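Local coordinates for protein cadherin-23 (Mus musculus, PDB 5UZ8) that probably serves as a calcium-dependent adhesion protein in hearing and mechanotransduction, its extracellular cadherin repeats linked in series with calcium bound at the junctions, at residues Glu123-Asp128 against Thr133-Val138; Lys161-Pro166 against Ser172-Leu177. One frame throughout, in Å; residues are numbered along the deposited sequence. Where two conformers were deposited one is given.

Interaction 1. Residues Glu123-Asp128 against Thr133-Val138. With CA (calcium ion), chain F; CA (calcium ion), chain G.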
# COMPACT_ATOMS: atom_id res chain seq x y z
N GLU A 123 -6.70 -7.59 2.77
CA GLU A 123 -8.00 -8.14 2.39
C GLU A 123 -7.87 -9.62 2.12
O GLU A 123 -6.77 -10.10 1.82
CB GLU A 123 -8.55 -7.49 1.14
CG GLU A 123 -8.92 -6.03 1.24
CD GLU A 123 -10.07 -5.72 2.17
OE1 GLU A 123 -10.90 -6.62 2.49
OE2 GLU A 123 -10.11 -4.51 2.58
N ALA A 124 -8.99 -10.32 2.20
CA ALA A 124 -9.06 -11.73 1.83
C ALA A 124 -10.00 -11.85 0.66
O ALA A 124 -11.10 -11.23 0.67
CB ALA A 124 -9.58 -12.56 2.99
N VAL A 125 -9.62 -12.64 -0.33
CA VAL A 125 -10.43 -12.83 -1.51
C VAL A 125 -10.45 -14.29 -1.84
O VAL A 125 -9.47 -14.97 -1.61
CB VAL A 125 -9.93 -12.03 -2.73
CG1 VAL A 125 -10.01 -10.52 -2.44
CG2 VAL A 125 -8.52 -12.43 -3.15
N PHE A 126 -11.54 -14.76 -2.43
CA PHE A 126 -11.60 -16.15 -2.89
C PHE A 126 -10.75 -16.32 -4.14
O PHE A 126 -10.63 -15.41 -4.96
CB PHE A 126 -13.04 -16.60 -3.12
CG PHE A 126 -13.81 -16.85 -1.84
CD1 PHE A 126 -13.67 -18.06 -1.16
CD2 PHE A 126 -14.65 -15.88 -1.32
CE1 PHE A 126 -14.36 -18.29 0.03
CE2 PHE A 126 -15.34 -16.10 -0.12
CZ PHE A 126 -15.20 -17.30 0.55
N GLU A 127 -10.13 -17.48 -4.27
CA GLU A 127 -9.26 -17.79 -5.39
C GLU A 127 -9.94 -17.72 -6.75
O GLU A 127 -9.25 -17.55 -7.77
CB GLU A 127 -8.57 -19.15 -5.19
CG GLU A 127 -9.50 -20.36 -5.13
CD GLU A 127 -8.73 -21.67 -5.09
OE1 GLU A 127 -7.75 -21.79 -5.87
OE2 GLU A 127 -9.04 -22.54 -4.25
N ASP A 128 -11.27 -17.77 -6.79
CA ASP A 128 -12.00 -17.64 -8.06
C ASP A 128 -12.43 -16.19 -8.37
O ASP A 128 -13.25 -15.96 -9.27
CB ASP A 128 -13.18 -18.62 -8.13
CG ASP A 128 -14.23 -18.35 -7.08
OD1 ASP A 128 -14.01 -17.49 -6.20
OD2 ASP A 128 -15.30 -19.02 -7.14
N THR A 133 -11.19 -7.34 -10.81
CA THR A 133 -11.91 -6.96 -9.63
C THR A 133 -11.00 -6.10 -8.75
O THR A 133 -9.83 -6.44 -8.55
CB THR A 133 -12.37 -8.19 -8.84
OG1 THR A 133 -13.16 -9.04 -9.69
CG2 THR A 133 -13.19 -7.78 -7.61
N VAL A 134 -11.51 -4.98 -8.27
CA VAL A 134 -10.77 -4.18 -7.32
C VAL A 134 -10.88 -4.83 -5.96
O VAL A 134 -11.99 -5.15 -5.49
CB VAL A 134 -11.33 -2.74 -7.22
CG1 VAL A 134 -10.63 -1.97 -6.11
CG2 VAL A 134 -11.16 -2.03 -8.56
N ILE A 135 -9.76 -5.01 -5.31
CA ILE A 135 -9.69 -5.68 -4.01
C ILE A 135 -9.71 -4.68 -2.86
O ILE A 135 -10.40 -4.89 -1.87
CB ILE A 135 -8.45 -6.54 -3.92
CG1 ILE A 135 -8.58 -7.70 -4.90
CG2 ILE A 135 -8.30 -7.12 -2.52
CD1 ILE A 135 -7.32 -8.49 -5.05
N LEU A 136 -8.90 -3.63 -2.97
CA LEU A 136 -8.87 -2.57 -1.96
C LEU A 136 -8.26 -1.31 -2.57
O LEU A 136 -7.68 -1.36 -3.65
CB LEU A 136 -8.01 -3.01 -0.77
CG LEU A 136 -6.52 -2.97 -1.14
CD1 LEU A 136 -5.67 -2.32 -0.08
CD2 LEU A 136 -6.02 -4.32 -1.57
N ARG A 137 -8.42 -0.21 -1.86
CA ARG A 137 -7.83 1.05 -2.26
C ARG A 137 -6.88 1.51 -1.16
O ARG A 137 -7.25 1.54 0.00
CB ARG A 137 -8.95 2.07 -2.46
CG ARG A 137 -8.51 3.43 -3.00
CD ARG A 137 -9.73 4.26 -3.35
NE ARG A 137 -10.12 4.13 -4.75
CZ ARG A 137 -11.35 4.29 -5.23
NH1 ARG A 137 -11.57 4.19 -6.54
NH2 ARG A 137 -12.37 4.54 -4.41
N VAL A 138 -5.65 1.86 -1.53
CA VAL A 138 -4.70 2.48 -0.64
C VAL A 138 -4.75 3.99 -0.88
O VAL A 138 -4.95 4.44 -2.01
CB VAL A 138 -3.29 1.93 -0.81
CG1 VAL A 138 -3.30 0.41 -0.60
CG2 VAL A 138 -2.64 2.31 -2.13
CA CA F . -8.87 -24.83 -3.89
CA CA G . -7.19 -23.62 -7.24
O HOH W 1 -11.56 -2.96 0.45
O HOH W 2 -7.35 -22.02 -9.09
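E123 CB and V125 CG1 both meet I135 CG2 between the two facing sheets of a cadherin domain, a Greek-key beta sandwich. The strands run antiparallel (175°) with axes 7.8 Å apart, so side chains and not backbone bonds join them; strand 121-126 pairs instead with 204-214, and 134-141 with 170-173. E123 comes first. Its CB rests on I135 CG2 at 3.7 Å, while CG, set anti to the carbonyl carbon (chi1 -66°), lies beside L136 CB. The carboxylate does not bond the strand directly, and one water bridges it by donating both to E123 OE2 and to I135 O. V125 follows, its CG1 meeting I135 CG2 at 3.8 Å as the two side chains cross at about a right angle. Within its own sheet, strand 134-141 has a classic beta bulge at I135 and L136, both facing I171 of strand 170-173. Past the strand end, E127 bridges two calcium ions, whose sites D218 and E180 help to complete; its chain is extended beyond CG, with OE2 2.3 Å from one calcium and OE1 2.4 Å from the other.

Interaction 2. Residues Lys161-Pro166 against Ser172-Leu177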
# COMPACT_ATOMS: atom_id res chain seq x y z
N LYS A 161 0.14 -10.73 -10.87
CA LYS A 161 -1.15 -11.12 -10.34
C LYS A 161 -2.02 -9.92 -9.96
O LYS A 161 -3.24 -10.05 -9.97
CB LYS A 161 -0.99 -11.98 -9.08
CG LYS A 161 -0.02 -13.16 -9.19
CD LYS A 161 -0.19 -13.94 -10.47
CE LYS A 161 -1.46 -14.73 -10.44
NZ LYS A 161 -1.51 -15.67 -11.60
N PHE A 162 -1.39 -8.82 -9.56
CA PHE A 162 -2.07 -7.60 -9.12
C PHE A 162 -1.49 -6.37 -9.79
O PHE A 162 -0.30 -6.33 -10.15
CB PHE A 162 -1.92 -7.44 -7.61
CG PHE A 162 -2.41 -8.63 -6.85
CD1 PHE A 162 -3.75 -8.81 -6.63
CD2 PHE A 162 -1.51 -9.63 -6.46
CE1 PHE A 162 -4.22 -9.95 -5.99
CE2 PHE A 162 -1.97 -10.75 -5.80
CZ PHE A 162 -3.33 -10.91 -5.56
N ALA A 163 -2.35 -5.35 -9.91
CA ALA A 163 -1.97 -4.08 -10.46
C ALA A 163 -2.62 -2.97 -9.66
O ALA A 163 -3.66 -3.17 -9.01
CB ALA A 163 -2.40 -3.97 -11.91
N ILE A 164 -2.00 -1.82 -9.68
CA ILE A 164 -2.53 -0.66 -8.97
C ILE A 164 -2.77 0.46 -9.94
O ILE A 164 -1.98 0.66 -10.88
CB ILE A 164 -1.57 -0.18 -7.85
CG1 ILE A 164 -2.26 0.82 -6.92
CG2 ILE A 164 -0.30 0.44 -8.43
CD1 ILE A 164 -1.59 0.96 -5.54
N ASN A 165 -3.87 1.18 -9.75
CA ASN A 165 -4.12 2.37 -10.54
C ASN A 165 -3.29 3.52 -9.97
O ASN A 165 -3.37 3.82 -8.79
CB ASN A 165 -5.62 2.68 -10.58
CG ASN A 165 -5.93 3.87 -11.44
OD1 ASN A 165 -5.68 4.97 -11.02
ND2 ASN A 165 -6.48 3.65 -12.69
N PRO A 166 -2.42 4.12 -10.78
CA PRO A 166 -1.54 5.16 -10.26
C PRO A 166 -2.24 6.39 -9.74
O PRO A 166 -1.61 7.13 -8.99
CB PRO A 166 -0.68 5.54 -11.48
CG PRO A 166 -0.68 4.32 -12.29
CD PRO A 166 -2.11 3.84 -12.20
N SER A 172 -6.07 -4.13 -8.07
CA SER A 172 -6.97 -5.04 -8.77
C SER A 172 -6.29 -6.36 -9.14
O SER A 172 -5.08 -6.46 -9.19
CB SER A 172 -7.55 -4.40 -10.03
OG SER A 172 -6.55 -4.04 -10.96
N VAL A 173 -7.12 -7.35 -9.41
CA VAL A 173 -6.65 -8.66 -9.86
C VAL A 173 -6.24 -8.53 -11.32
O VAL A 173 -7.06 -8.18 -12.16
CB VAL A 173 -7.75 -9.72 -9.77
CG1 VAL A 173 -7.22 -11.07 -10.27
CG2 VAL A 173 -8.22 -9.85 -8.32
N LEU A 174 -4.99 -8.84 -11.62
CA LEU A 174 -4.46 -8.71 -12.99
C LEU A 174 -4.51 -10.05 -13.76
O LEU A 174 -4.65 -10.08 -14.98
CB LEU A 174 -3.03 -8.13 -12.92
CG LEU A 174 -2.24 -7.94 -14.22
CD1 LEU A 174 -2.90 -6.90 -15.13
CD2 LEU A 174 -0.80 -7.58 -13.90
N SER A 175 -4.35 -11.15 -13.05
CA SER A 175 -4.56 -12.47 -13.63
C SER A 175 -5.07 -13.44 -12.56
O SER A 175 -5.00 -13.17 -11.37
CB SER A 175 -3.28 -13.00 -14.23
OG SER A 175 -2.33 -13.02 -13.19
N SER A 176 -5.59 -14.58 -12.99
CA SER A 176 -6.35 -15.42 -12.07
C SER A 176 -5.48 -15.99 -10.94
O SER A 176 -4.29 -16.28 -11.12
CB SER A 176 -7.06 -16.55 -12.83
OG SER A 176 -6.13 -17.34 -13.50
N LEU A 177 -6.08 -16.10 -9.78
CA LEU A 177 -5.43 -16.61 -8.61
C LEU A 177 -5.67 -18.12 -8.50
O LEU A 177 -6.55 -18.67 -9.14
CB LEU A 177 -5.97 -15.88 -7.37
CG LEU A 177 -5.81 -14.35 -7.45
CD1 LEU A 177 -6.23 -13.69 -6.14
CD2 LEU A 177 -4.41 -13.88 -7.84
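The carbonyl oxygen of K161 is gripped twice where the beta hairpin of strands 162-164 and 170-173 opens out. L174 N donates to K161 O at 2.7 Å, coming from above the carbonyl plane, and S175 N adds a weak bond to the same atom. Further along, A163 and S172 make an antiparallel hydrogen-bonded pair: S172 N reaches A163 O at 2.8 Å, nearly straight (168°), and A163 N returns the bond to S172 O. That oxygen also takes a CA-H...O contact from F162 and lies at the edge of its ring. In the neighbouring non-hydrogen-bonded pair, F162 and V173 face the sandwich interior, where F162 CZ meets L177 CD2 at 3.9 Å and Y185 stacks edge-to-face on the ring. The K161 side chain, bent at both chi2 and chi3 (-45° and -71°), folds back so that NZ donates to S176 O at 2.9 Å and weakly to S175 OG, a hydroxyl also bonded to G160 O. A methionine in its place would probably leave S176 O without this donor and the 175-177 loop less firmly tied to the hairpin. Backbone pairing thus fixes the register of the strands, while the ammonium group extends the polar grip into the loop beside the bound glutathione.

In the fold
Interactions 1 and 2 follow one another along the chain within a single cadherin domain and meet at strands 134-141 and 170-173, neighbours in one sheet. Interaction 1 crosses between the two sheets of the sandwich; interaction 2 lies within one sheet, at its edge strand 162-164. Their chemistry differs accordingly: the first relies on apolar contacts and a bridging water, the second on backbone hydrogen bonds and a lysine. Both are partly buried, and the interior joins them, with I135 CD1 packed on F162 CE1 at 3.6 Å and on V173 CG2. T133 O to V173 N is a probable hydrogen bond linking the segments.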